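Local coordinates for glycoside hydrolase family 43 (PDB 4QQS), which hydrolyses glycosidic bonds as a thermostable five-bladed beta-propeller enzyme with alpha-L-arabinofuranosidase activity, probably acting on arabinose side chains of plant polysaccharides such as xylan, at residues P116-G121 with I139-D144; A89-N92 with L96-A99; D290-Y293 with I298-V301. One frame throughout, in Å; residues are numbered along the deposited sequence.

Contact 1: residues P116-G121 with I139-D144; sequences PLFDRG and IYYVKD
Tyr141 is the hub on strand 139-143, met by Phe118 over its ring and by Arg120 at its hydroxyl. The aromatic part is a T-shaped (edge-to-face) pair: the CZ end of Phe118 comes down on one face of Tyr141, off centre toward the CD1-CE1 rim, with Phe118 CZ 3.9 Å from Tyr141 CE1. The centroids are 5.2 Å apart and the planes meet at 57°, well short of perpendicular. Both rings leave their backbones with CG between the backbone N and the carbonyl carbon, which sends each across the gap.

The polar part is one nearly straight hydrogen bond. Arg120 NH1 donates to Tyr141 OH over 2.9 Å, with an N-H...O angle of 172° and the oxygen in the guanidinium plane. Gln161 OE1 is bonded both to Tyr141 OH and to Arg120 NH2, so phenol, guanidinium and amide hold one another and the arginine is kept from turning. Phe118 CD2 also lies over a face of that guanidinium, toward its rim. In the same loop, Asp119 OD1 accepts from Gly121 N at 3.2 Å, an Asx turn.

The apolar part is small: Leu117 and Ile139 reach toward each other tip to tip, Leu117 CD2 to Ile139 CD1 at 4.0 Å.

Side chains alone bridge the segments, whose nearest CA atoms, Arg120 CA and Lys143 CA, are 10.3 Å apart. The Tyr141 side chain is about 6 Å from that of Asp126, predicted to tune the catalytic acid. The contact joins neighbouring propeller blades: loop 116-121 leads from strand 111-112 into strand 124-131 and lies over strand 137-143, which pairs on one edge with 124-131 and on the other with 153-162, the strand that supplies Gln161. Phe118 also meets Phe124 edge-to-face, while Pro174 packs against Arg120 and Tyr141.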
loop_
_atom_site.group_PDB
_atom_site.type_symbol
_atom_site.label_atom_id
_atom_site.label_comp_id
_atom_site.label_asym_id
_atom_site.label_seq_id
_atom_site.Cartn_x
_atom_site.Cartn_y
_atom_site.Cartn_z
ATOM N N PRO A 116 4.018 19.572 0.210
ATOM C CA PRO A 116 4.368 18.270 -0.370
ATOM C C PRO A 116 5.825 17.886 -0.114
ATOM O O PRO A 116 6.700 18.746 0.101
ATOM C CB PRO A 116 4.141 18.488 -1.861
ATOM C CG PRO A 116 4.457 19.923 -2.072
ATOM C CD PRO A 116 3.973 20.627 -0.819
ATOM N N LEU A 117 6.092 16.591 -0.177
ATOM C CA LEU A 117 7.442 16.076 0.005
ATOM C C LEU A 117 8.316 16.439 -1.203
ATOM O O LEU A 117 9.498 16.771 -1.044
ATOM C CB LEU A 117 7.376 14.563 0.194
ATOM C CG LEU A 117 8.713 13.842 0.326
ATOM C CD1 LEU A 117 9.526 14.342 1.520
ATOM C CD2 LEU A 117 8.473 12.349 0.438
ATOM N N PHE A 118 7.735 16.357 -2.396
ATOM C CA PHE A 118 8.378 16.804 -3.623
ATOM C C PHE A 118 7.283 17.249 -4.577
ATOM O O PHE A 118 6.109 16.918 -4.378
ATOM C CB PHE A 118 9.280 15.720 -4.250
ATOM C CG PHE A 118 8.556 14.473 -4.718
ATOM C CD1 PHE A 118 8.309 13.431 -3.836
ATOM C CD2 PHE A 118 8.162 14.313 -6.050
ATOM C CE1 PHE A 118 7.673 12.263 -4.263
ATOM C CE2 PHE A 118 7.540 13.149 -6.478
ATOM C CZ PHE A 118 7.292 12.132 -5.574
ATOM N N ASP A 119 7.657 18.015 -5.597
ATOM C CA ASP A 119 6.672 18.607 -6.492
ATOM C C ASP A 119 7.306 18.781 -7.855
ATOM O O ASP A 119 8.291 19.506 -7.989
ATOM C CB ASP A 119 6.212 19.951 -5.916
ATOM C CG ASP A 119 5.019 20.539 -6.634
ATOM O OD1 ASP A 119 4.595 19.999 -7.682
ATOM O OD2 ASP A 119 4.489 21.552 -6.117
ATOM N N ARG A 120 6.752 18.097 -8.853
ATOM C CA ARG A 120 7.273 18.129 -10.219
ATOM C C ARG A 120 6.180 18.509 -11.220
ATOM O O ARG A 120 6.294 18.213 -12.413
ATOM C CB ARG A 120 7.900 16.780 -10.578
ATOM C CG ARG A 120 9.014 16.388 -9.650
ATOM C CD ARG A 120 9.414 14.939 -9.816
ATOM N NE ARG A 120 10.360 14.573 -8.774
ATOM C CZ ARG A 120 10.640 13.316 -8.436
ATOM N NH1 ARG A 120 10.089 12.302 -9.091
ATOM N NH2 ARG A 120 11.471 13.073 -7.437
ATOM N N GLY A 121 5.117 19.154 -10.744
ATOM C CA GLY A 121 4.062 19.596 -11.633
ATOM C C GLY A 121 3.238 18.472 -12.230
ATOM O O GLY A 121 2.602 18.648 -13.261
ATOM N N ILE A 139 12.260 5.207 -1.317
ATOM C CA ILE A 139 10.854 5.481 -1.541
ATOM C C ILE A 139 10.440 4.951 -2.903
ATOM O O ILE A 139 11.076 5.234 -3.915
ATOM C CB ILE A 139 10.519 6.989 -1.364
ATOM C CG1 ILE A 139 9.000 7.200 -1.403
ATOM C CG2 ILE A 139 11.235 7.859 -2.386
ATOM C CD1 ILE A 139 8.568 8.610 -1.011
ATOM N N TYR A 140 9.375 4.157 -2.894
ATOM C CA TYR A 140 8.723 3.651 -4.096
ATOM C C TYR A 140 7.436 4.442 -4.225
ATOM O O TYR A 140 6.748 4.644 -3.245
ATOM C CB TYR A 140 8.424 2.142 -3.934
ATOM C CG TYR A 140 9.676 1.325 -3.815
ATOM C CD1 TYR A 140 10.323 1.171 -2.599
ATOM C CD2 TYR A 140 10.244 0.737 -4.924
ATOM C CE1 TYR A 140 11.517 0.474 -2.506
ATOM C CE2 TYR A 140 11.429 0.021 -4.842
ATOM C CZ TYR A 140 12.070 -0.104 -3.626
ATOM O OH TYR A 140 13.257 -0.763 -3.489
ATOM N N TYR A 141 7.122 4.913 -5.424
ATOM C CA TYR A 141 5.943 5.745 -5.591
ATOM C C TYR A 141 5.435 5.645 -7.016
ATOM O O TYR A 141 6.127 5.169 -7.905
ATOM C CB TYR A 141 6.248 7.199 -5.216
ATOM C CG TYR A 141 7.379 7.820 -6.007
ATOM C CD1 TYR A 141 7.141 8.501 -7.181
ATOM C CD2 TYR A 141 8.696 7.713 -5.584
ATOM C CE1 TYR A 141 8.175 9.075 -7.902
ATOM C CE2 TYR A 141 9.740 8.277 -6.308
ATOM C CZ TYR A 141 9.472 8.964 -7.460
ATOM O OH TYR A 141 10.478 9.539 -8.218
ATOM N N VAL A 142 4.212 6.112 -7.218
ATOM C CA VAL A 142 3.542 6.002 -8.499
ATOM C C VAL A 142 3.465 7.361 -9.183
ATOM O O VAL A 142 3.009 8.343 -8.597
ATOM C CB VAL A 142 2.122 5.445 -8.321
ATOM C CG1 VAL A 142 1.345 5.477 -9.621
ATOM C CG2 VAL A 142 2.196 4.012 -7.782
ATOM N N LYS A 143 3.919 7.392 -10.435
ATOM C CA LYS A 143 3.665 8.499 -11.358
ATOM C C LYS A 143 2.329 8.175 -12.010
ATOM O O LYS A 143 2.226 7.270 -12.815
ATOM C CB LYS A 143 4.808 8.595 -12.372
ATOM C CG LYS A 143 4.795 9.835 -13.248
ATOM C CD LYS A 143 6.004 9.857 -14.204
ATOM C CE LYS A 143 6.159 11.205 -14.875
ATOM N NZ LYS A 143 7.164 11.227 -15.945
ATOM N N ASP A 144 1.291 8.874 -11.539
ATOM C CA ASP A 144 -0.084 8.459 -11.756
ATOM C C ASP A 144 -0.588 8.687 -13.179
ATOM O O ASP A 144 -0.325 9.720 -13.802
ATOM C CB ASP A 144 -0.983 9.198 -10.767
ATOM C CG ASP A 144 -2.421 8.719 -10.805
ATOM O OD1 ASP A 144 -2.687 7.598 -10.326
ATOM O OD2 ASP A 144 -3.274 9.486 -11.305
#

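Contact 2: residues A89-N92 with L96-A99; sequences ARDN and LKIA
Ala89 and Lys97 form an antiparallel hydrogen-bonded pair that satisfies both backbones: Lys97 N donates to Ala89 O at 3.0 Å, and Ala89 N to Lys97 O at 3.1 Å. Ala89 O also takes a CA-H...O contact from Leu96.

Just past the strand end, Asp91 OD2 makes a salt bridge with Lys97 NZ at 2.9 Å, met on the anti side and 32° out of the carboxylate plane. The lysine, extended beyond CG, passes CD and CE across Asp91 CB on the way. Its ammonium also has Asp119 OD2 and Asp93 OD2, so three carboxylates share one cation. Asp91 OD1 accepts from Asn92 N at 2.8 Å. With a leucine in place of Asp91, Lys97 would probably lose one of its three anionic partners and Asn92 N its side-chain acceptor.

On the sheet face of Arg90 and Leu96, Leu96 CD2 sits over the centre of the Arg90 guanidinium, 3.5 Å from Arg90 CZ. The bend at chi3 (-58°) folds the arginine back over the leucine. Its polar edge is satisfied elsewhere: NE by a salt bridge to Asp70, NH1 by Gly94 O. The side chain of Arg90 lies about 5 Å from a bound HEPES molecule.

This is the closing end of a beta hairpin, strands 82-90 and 96-103, the middle strands of a four-stranded propeller blade.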
loop_
_atom_site.group_PDB
_atom_site.type_symbol
_atom_site.label_atom_id
_atom_site.label_comp_id
_atom_site.label_asym_id
_atom_site.label_seq_id
_atom_site.Cartn_x
_atom_site.Cartn_y
_atom_site.Cartn_z
ATOM N N ALA A 89 -2.420 13.758 -1.450
ATOM C CA ALA A 89 -3.658 14.517 -1.552
ATOM C C ALA A 89 -3.520 15.461 -2.730
ATOM O O ALA A 89 -2.424 15.683 -3.250
ATOM C CB ALA A 89 -3.941 15.300 -0.260
ATOM N N ARG A 90 -4.638 16.052 -3.141
ATOM C CA ARG A 90 -4.629 17.021 -4.225
ATOM C C ARG A 90 -4.288 18.410 -3.686
ATOM O O ARG A 90 -4.892 18.886 -2.729
ATOM C CB ARG A 90 -5.983 17.058 -4.954
ATOM C CG ARG A 90 -5.894 17.719 -6.323
ATOM C CD ARG A 90 -7.166 17.558 -7.138
ATOM N NE ARG A 90 -7.541 16.164 -7.347
ATOM C CZ ARG A 90 -7.040 15.361 -8.281
ATOM N NH1 ARG A 90 -6.102 15.782 -9.118
ATOM N NH2 ARG A 90 -7.465 14.103 -8.359
ATOM N N ASP A 91 -3.301 19.049 -4.300
ATOM C CA ASP A 91 -2.889 20.380 -3.874
ATOM C C ASP A 91 -3.776 21.420 -4.564
ATOM O O ASP A 91 -4.600 21.093 -5.426
ATOM C CB ASP A 91 -1.413 20.609 -4.210
ATOM C CG ASP A 91 -0.716 21.557 -3.242
ATOM O OD1 ASP A 91 -1.395 22.280 -2.478
ATOM O OD2 ASP A 91 0.536 21.566 -3.244
ATOM N N ASN A 92 -3.603 22.681 -4.186
ATOM C CA ASN A 92 -4.400 23.766 -4.748
ATOM C C ASN A 92 -4.250 23.903 -6.258
ATOM O O ASN A 92 -5.172 24.353 -6.940
ATOM C CB ASN A 92 -4.045 25.083 -4.065
ATOM C CG ASN A 92 -4.511 25.124 -2.633
ATOM O OD1 ASN A 92 -5.698 24.953 -2.350
ATOM N ND2 ASN A 92 -3.579 25.317 -1.715
ATOM N N LEU A 96 -1.952 15.835 -7.707
ATOM C CA LEU A 96 -1.787 14.944 -6.558
ATOM C C LEU A 96 -0.320 14.915 -6.167
ATOM O O LEU A 96 0.537 14.745 -7.035
ATOM C CB LEU A 96 -2.234 13.526 -6.899
ATOM C CG LEU A 96 -3.695 13.415 -7.340
ATOM C CD1 LEU A 96 -3.979 12.028 -7.863
ATOM C CD2 LEU A 96 -4.636 13.777 -6.208
ATOM N N LYS A 97 -0.015 15.069 -4.884
ATOM C CA LYS A 97 1.369 15.082 -4.419
ATOM C C LYS A 97 1.494 14.271 -3.148
ATOM O O LYS A 97 0.557 14.155 -2.355
ATOM C CB LYS A 97 1.848 16.517 -4.175
ATOM C CG LYS A 97 1.628 17.451 -5.362
ATOM C CD LYS A 97 2.036 18.891 -5.076
ATOM C CE LYS A 97 1.554 19.802 -6.186
ATOM N NZ LYS A 97 1.784 21.237 -5.865
ATOM N N ILE A 98 2.685 13.710 -2.977
ATOM C CA ILE A 98 3.041 12.994 -1.767
ATOM C C ILE A 98 3.460 13.992 -0.688
ATOM O O ILE A 98 4.084 15.018 -0.991
ATOM C CB ILE A 98 4.134 11.979 -2.111
ATOM C CG1 ILE A 98 3.498 10.861 -2.944
ATOM C CG2 ILE A 98 4.832 11.420 -0.872
ATOM C CD1 ILE A 98 4.492 10.092 -3.783
ATOM N N ALA A 99 3.081 13.687 0.552
ATOM C CA ALA A 99 3.435 14.456 1.732
ATOM C C ALA A 99 3.996 13.520 2.798
ATOM O O ALA A 99 3.712 12.318 2.810
ATOM C CB ALA A 99 2.214 15.176 2.275
#

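Contact 3: residues D290-Y293 with I298-V301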
loop_
_atom_site.group_PDB
_atom_site.type_symbol
_atom_site.label_atom_id
_atom_site.label_comp_id
_atom_site.label_asym_id
_atom_site.label_seq_id
_atom_site.Cartn_x
_atom_site.Cartn_y
_atom_site.Cartn_z
ATOM N N ASP A 290 -4.493 -12.726 4.737
ATOM C CA ASP A 290 -4.250 -14.128 4.429
ATOM C C ASP A 290 -2.759 -14.421 4.536
ATOM O O ASP A 290 -1.924 -13.519 4.519
ATOM C CB ASP A 290 -4.799 -14.519 3.035
ATOM C CG ASP A 290 -6.258 -14.981 3.057
ATOM O OD1 ASP A 290 -6.624 -15.814 3.921
ATOM O OD2 ASP A 290 -7.030 -14.543 2.160
ATOM N N ARG A 291 -2.430 -15.702 4.657
ATOM C CA ARG A 291 -1.054 -16.124 4.848
ATOM C C ARG A 291 -0.225 -15.951 3.584
ATOM O O ARG A 291 -0.667 -16.297 2.496
ATOM C CB ARG A 291 -1.016 -17.575 5.330
ATOM C CG ARG A 291 -1.460 -17.689 6.777
ATOM C CD ARG A 291 -1.491 -19.142 7.300
ATOM N NE ARG A 291 -1.563 -19.104 8.763
ATOM C CZ ARG A 291 -2.671 -18.967 9.485
ATOM N NH1 ARG A 291 -3.872 -18.998 8.927
ATOM N NH2 ARG A 291 -2.569 -18.826 10.796
ATOM N N LEU A 292 0.978 -15.419 3.784
ATOM C CA LEU A 292 1.947 -15.126 2.739
ATOM C C LEU A 292 3.211 -15.913 3.068
ATOM O O LEU A 292 3.638 -15.927 4.221
ATOM C CB LEU A 292 2.259 -13.631 2.777
ATOM C CG LEU A 292 3.202 -13.089 1.719
ATOM C CD1 LEU A 292 2.510 -13.082 0.366
ATOM C CD2 LEU A 292 3.643 -11.691 2.077
ATOM N N TYR A 293 3.813 -16.570 2.084
ATOM C CA TYR A 293 4.992 -17.397 2.348
ATOM C C TYR A 293 5.805 -17.577 1.078
ATOM O O TYR A 293 5.317 -17.353 -0.019
ATOM C CB TYR A 293 4.580 -18.762 2.921
ATOM C CG TYR A 293 3.743 -19.603 1.977
ATOM C CD1 TYR A 293 2.388 -19.365 1.819
ATOM C CD2 TYR A 293 4.308 -20.654 1.255
ATOM C CE1 TYR A 293 1.611 -20.134 0.966
ATOM C CE2 TYR A 293 3.536 -21.443 0.415
ATOM C CZ TYR A 293 2.186 -21.177 0.266
ATOM O OH TYR A 293 1.405 -21.936 -0.583
ATOM N N ILE A 298 9.510 -18.657 -4.711
ATOM C CA ILE A 298 8.302 -18.041 -5.222
ATOM C C ILE A 298 7.512 -17.508 -4.031
ATOM O O ILE A 298 7.365 -18.197 -3.027
ATOM C CB ILE A 298 7.468 -19.069 -6.023
ATOM C CG1 ILE A 298 8.263 -19.586 -7.221
ATOM C CG2 ILE A 298 6.138 -18.475 -6.452
ATOM C CD1 ILE A 298 7.602 -20.726 -7.942
ATOM N N LEU A 299 7.038 -16.273 -4.151
ATOM C CA LEU A 299 6.160 -15.677 -3.170
ATOM C C LEU A 299 4.717 -16.110 -3.444
ATOM O O LEU A 299 4.233 -15.970 -4.572
ATOM C CB LEU A 299 6.320 -14.160 -3.221
ATOM C CG LEU A 299 5.520 -13.351 -2.214
ATOM C CD1 LEU A 299 5.838 -13.766 -0.780
ATOM C CD2 LEU A 299 5.795 -11.854 -2.421
ATOM N N LYS A 300 4.054 -16.654 -2.423
ATOM C CA LYS A 300 2.730 -17.261 -2.551
ATOM C C LYS A 300 1.790 -16.754 -1.468
ATOM O O LYS A 300 2.218 -16.396 -0.369
ATOM C CB LYS A 300 2.830 -18.792 -2.452
ATOM C CG LYS A 300 3.785 -19.403 -3.453
ATOM C CD LYS A 300 3.733 -20.933 -3.426
ATOM C CE LYS A 300 4.673 -21.551 -4.449
ATOM N NZ LYS A 300 4.517 -23.030 -4.519
ATOM N N VAL A 301 0.503 -16.746 -1.793
ATOM C CA VAL A 301 -0.547 -16.447 -0.832
ATOM C C VAL A 301 -1.481 -17.641 -0.743
ATOM O O VAL A 301 -1.901 -18.185 -1.766
ATOM C CB VAL A 301 -1.375 -15.203 -1.240
ATOM C CG1 VAL A 301 -2.451 -14.922 -0.196
ATOM C CG2 VAL A 301 -0.481 -14.004 -1.409
HETATM O O HOH W 1 -0.569 -20.873 -2.173
#
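Leu292 CD1 marks the tight side of this strand pair, meeting Leu299 CD1 and Val301 CG2 at 3.6 Å each. With CG anti to the backbone N (chi1 -177°), Leu292 sends that methyl toward the neighbouring strand, where it fits between the two partners. Leu292 and Val301 are a non-hydrogen-bonded antiparallel pair, and each of its CA atoms makes a CA-H...O contact: Val301 CA to Arg291 O at 3.3 Å and Leu292 CA to Lys300 O. Farther along, Asp290 CB touches Val301 CG1 more lightly.

The face of Tyr293 and Lys300 is the looser, more solvent-exposed one. Their backbones are nonetheless closely joined, Tyr293 N to Lys300 O at 2.9 Å and Lys300 N to Tyr293 O at 2.8 Å, the second with the donor almost in line with the C=O bond. Above them the tyrosine ring lies across the lysine in a CH-pi contact, Lys300 CB 3.9 Å from the centroid of the Tyr293 ring and 20° off its normal. The lysine runs on extended, CD passing near the phenol, and its NZ ends in a salt bridge with Glu295. A water closes the outer rim: it is hydrogen-bonded to Tyr293 OH at 2.7 Å and donates to Val301 O.

Strands 285-295 and 298-302 form the hairpin at the outer edge of a four-stranded antiparallel blade of the propeller, with 298-302 outermost and 268-275 on the other edge of 285-295. Met209 of strand 205-212 packs against both Leu292 and Leu299, joining this hairpin to the neighbouring sheet, and Val270 of strand 268-275 backs Val301.

How the contacts relate
From the N terminus, contact 2 comes first, closing the short turn between strands 82-90 and 96-103. Contact 1 follows, with 17 residues between its segments, and brings the loop after strand 111-112 onto strand 137-143, tying one sheet to the next. The two touch: besides the shared lysine-aspartate pair, Leu117 N probably bonds to Ile98 O, and Ile98 packs on Tyr141. Contact 3 closes the last hairpin, on the opposite side of the chain's centre, about 29 Å from contact 1 and 33 Å from contact 2, centre to centre. The three loops run in series; none nests or crosses.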